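Local structure of PhnB protein (Bacillus cereus, 3OMS) at residues Ser118-Gly122 with Gln133-Ala137. The protein is of unproven function but, as a PhnB-like member of the glyoxalase superfamily, may be a 3-demethylubiquinone-9 3-methyltransferase. Numbering follows the deposited sequence.
Sequences SKKFG and QLTLA
Gly122 and Leu134 form an antiparallel hydrogen-bonded pair, with Gly122 N to Leu134 O at 3.0 Å and Leu134 N to Gly122 O at 2.9 Å, the latter nearly straight at 165°. Toward the C-terminus, Leu136 N donates to Lys120 O over 3.1 Å, although the chain is already turning its corner at Lys119 and Lys120. Between these bonds lies the non-hydrogen-bonded pair Phe121 and Thr135, where Phe121 CA makes a CA-H...O contact with Leu134 O.

On the face carrying Phe121 and Thr135, the phenyl ring meets the amide of Gln133 almost at right angles, 84° between planes. Gln133 OE1 sits in the ring plane at the edge, 3.3 Å from Phe121 CZ, while Gln133 NE2 is hydrogen-bonded to Ser84 on the adjoining strand 83-89. Thr135 OG1, swung anti to the backbone nitrogen (chi1 -164°) and hence toward Ser118, receives a hydrogen bond from Ser118 OG at 3.1 Å. That same Ser118 oxygen accepts from Lys120 N in an ST turn.

Aliphatic packing finishes the corner: Leu136 CD2 lies 3.7 Å from Lys119 CD, and Leu136 CB rests against Lys120 CB. Lys120 NZ forms salt bridges with Glu92 and Asp96 of helix 92-103.

Main-chain bonds zip the open end of the beta hairpin 121-125/131-136, central in its four-stranded sheet, while the Ser118 hydroxyl, gripped by Lys120 N and Thr135 OG1, fixes the corner against strand 131-136.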
loop_
_atom_site.group_PDB
_atom_site.type_symbol
_atom_site.label_atom_id
_atom_site.label_comp_id
_atom_site.label_asym_id
_atom_site.label_seq_id
_atom_site.Cartn_x
_atom_site.Cartn_y
_atom_site.Cartn_z
ATOM N N SER A 118 12.540 -4.174 -18.571
ATOM C CA SER A 118 13.411 -3.434 -17.641
ATOM C C SER A 118 14.852 -3.926 -17.674
ATOM O O SER A 118 15.095 -5.132 -17.695
ATOM C CB SER A 118 12.920 -3.595 -16.201
ATOM O OG SER A 118 13.667 -2.774 -15.302
ATOM N N LYS A 119 15.793 -2.991 -17.619
ATOM C CA LYS A 119 17.219 -3.351 -17.534
ATOM C C LYS A 119 17.526 -4.069 -16.218
ATOM O O LYS A 119 18.389 -4.946 -16.150
ATOM C CB LYS A 119 18.128 -2.115 -17.688
ATOM C CG LYS A 119 18.213 -1.136 -16.483
ATOM C CD LYS A 119 19.283 -0.012 -16.748
ATOM C CE LYS A 119 18.631 1.340 -17.157
ATOM N NZ LYS A 119 19.579 2.219 -17.931
ATOM N N LYS A 120 16.811 -3.673 -15.173
ATOM C CA LYS A 120 17.052 -4.223 -13.852
ATOM C C LYS A 120 15.787 -4.107 -13.012
ATOM O O LYS A 120 15.369 -3.006 -12.659
ATOM C CB LYS A 120 18.194 -3.496 -13.177
ATOM C CG LYS A 120 18.781 -4.211 -11.986
ATOM C CD LYS A 120 19.999 -5.030 -12.314
ATOM C CE LYS A 120 20.600 -5.575 -11.017
ATOM N NZ LYS A 120 22.033 -6.004 -11.093
ATOM N N PHE A 121 15.227 -5.264 -12.676
ATOM C CA PHE A 121 13.962 -5.369 -11.929
ATOM C C PHE A 121 13.919 -6.628 -11.089
ATOM O O PHE A 121 14.438 -7.689 -11.490
ATOM C CB PHE A 121 12.776 -5.404 -12.886
ATOM C CG PHE A 121 11.449 -5.662 -12.214
ATOM C CD1 PHE A 121 10.708 -4.597 -11.691
ATOM C CD2 PHE A 121 10.923 -6.956 -12.146
ATOM C CE1 PHE A 121 9.455 -4.809 -11.081
ATOM C CE2 PHE A 121 9.674 -7.183 -11.539
ATOM C CZ PHE A 121 8.935 -6.093 -11.013
ATOM N N GLY A 122 13.289 -6.526 -9.928
ATOM C CA GLY A 122 13.004 -7.706 -9.121
ATOM C C GLY A 122 11.783 -7.510 -8.277
ATOM O O GLY A 122 11.349 -6.360 -8.025
ATOM N N GLN A 133 8.686 -4.291 -5.055
ATOM C CA GLN A 133 9.186 -4.348 -6.424
ATOM C C GLN A 133 10.258 -3.290 -6.510
ATOM O O GLN A 133 10.144 -2.182 -5.956
ATOM C CB GLN A 133 8.127 -4.021 -7.482
ATOM C CG GLN A 133 6.959 -5.005 -7.547
ATOM C CD GLN A 133 5.979 -4.611 -8.621
ATOM O OE1 GLN A 133 6.329 -4.544 -9.805
ATOM N NE2 GLN A 133 4.740 -4.319 -8.217
ATOM N N LEU A 134 11.332 -3.627 -7.189
ATOM C CA LEU A 134 12.460 -2.704 -7.294
ATOM C C LEU A 134 12.864 -2.602 -8.735
ATOM O O LEU A 134 12.925 -3.607 -9.421
ATOM C CB LEU A 134 13.617 -3.195 -6.458
ATOM C CG LEU A 134 13.400 -3.170 -4.949
ATOM C CD1 LEU A 134 12.753 -4.468 -4.490
ATOM C CD2 LEU A 134 14.749 -2.951 -4.328
ATOM N N THR A 135 13.086 -1.369 -9.200
ATOM C CA THR A 135 13.518 -1.170 -10.551
ATOM C C THR A 135 14.540 -0.041 -10.648
ATOM O O THR A 135 14.629 0.797 -9.765
ATOM C CB THR A 135 12.330 -0.915 -11.458
ATOM O OG1 THR A 135 12.751 -1.106 -12.818
ATOM C CG2 THR A 135 11.775 0.518 -11.214
ATOM N N LEU A 136 15.342 -0.074 -11.706
ATOM C CA LEU A 136 16.360 0.932 -11.911
ATOM C C LEU A 136 15.797 1.981 -12.895
ATOM O O LEU A 136 15.336 1.615 -13.981
ATOM C CB LEU A 136 17.608 0.230 -12.437
ATOM C CG LEU A 136 18.941 0.963 -12.467
ATOM C CD1 LEU A 136 19.301 1.414 -11.072
ATOM C CD2 LEU A 136 19.991 0.028 -13.068
ATOM N N ALA A 137 15.802 3.260 -12.489
ATOM C CA ALA A 137 15.283 4.375 -13.300
ATOM C C ALA A 137 16.310 4.878 -14.305
ATOM O O ALA A 137 17.036 4.086 -14.948
ATOM C CB ALA A 137 14.827 5.531 -12.387
#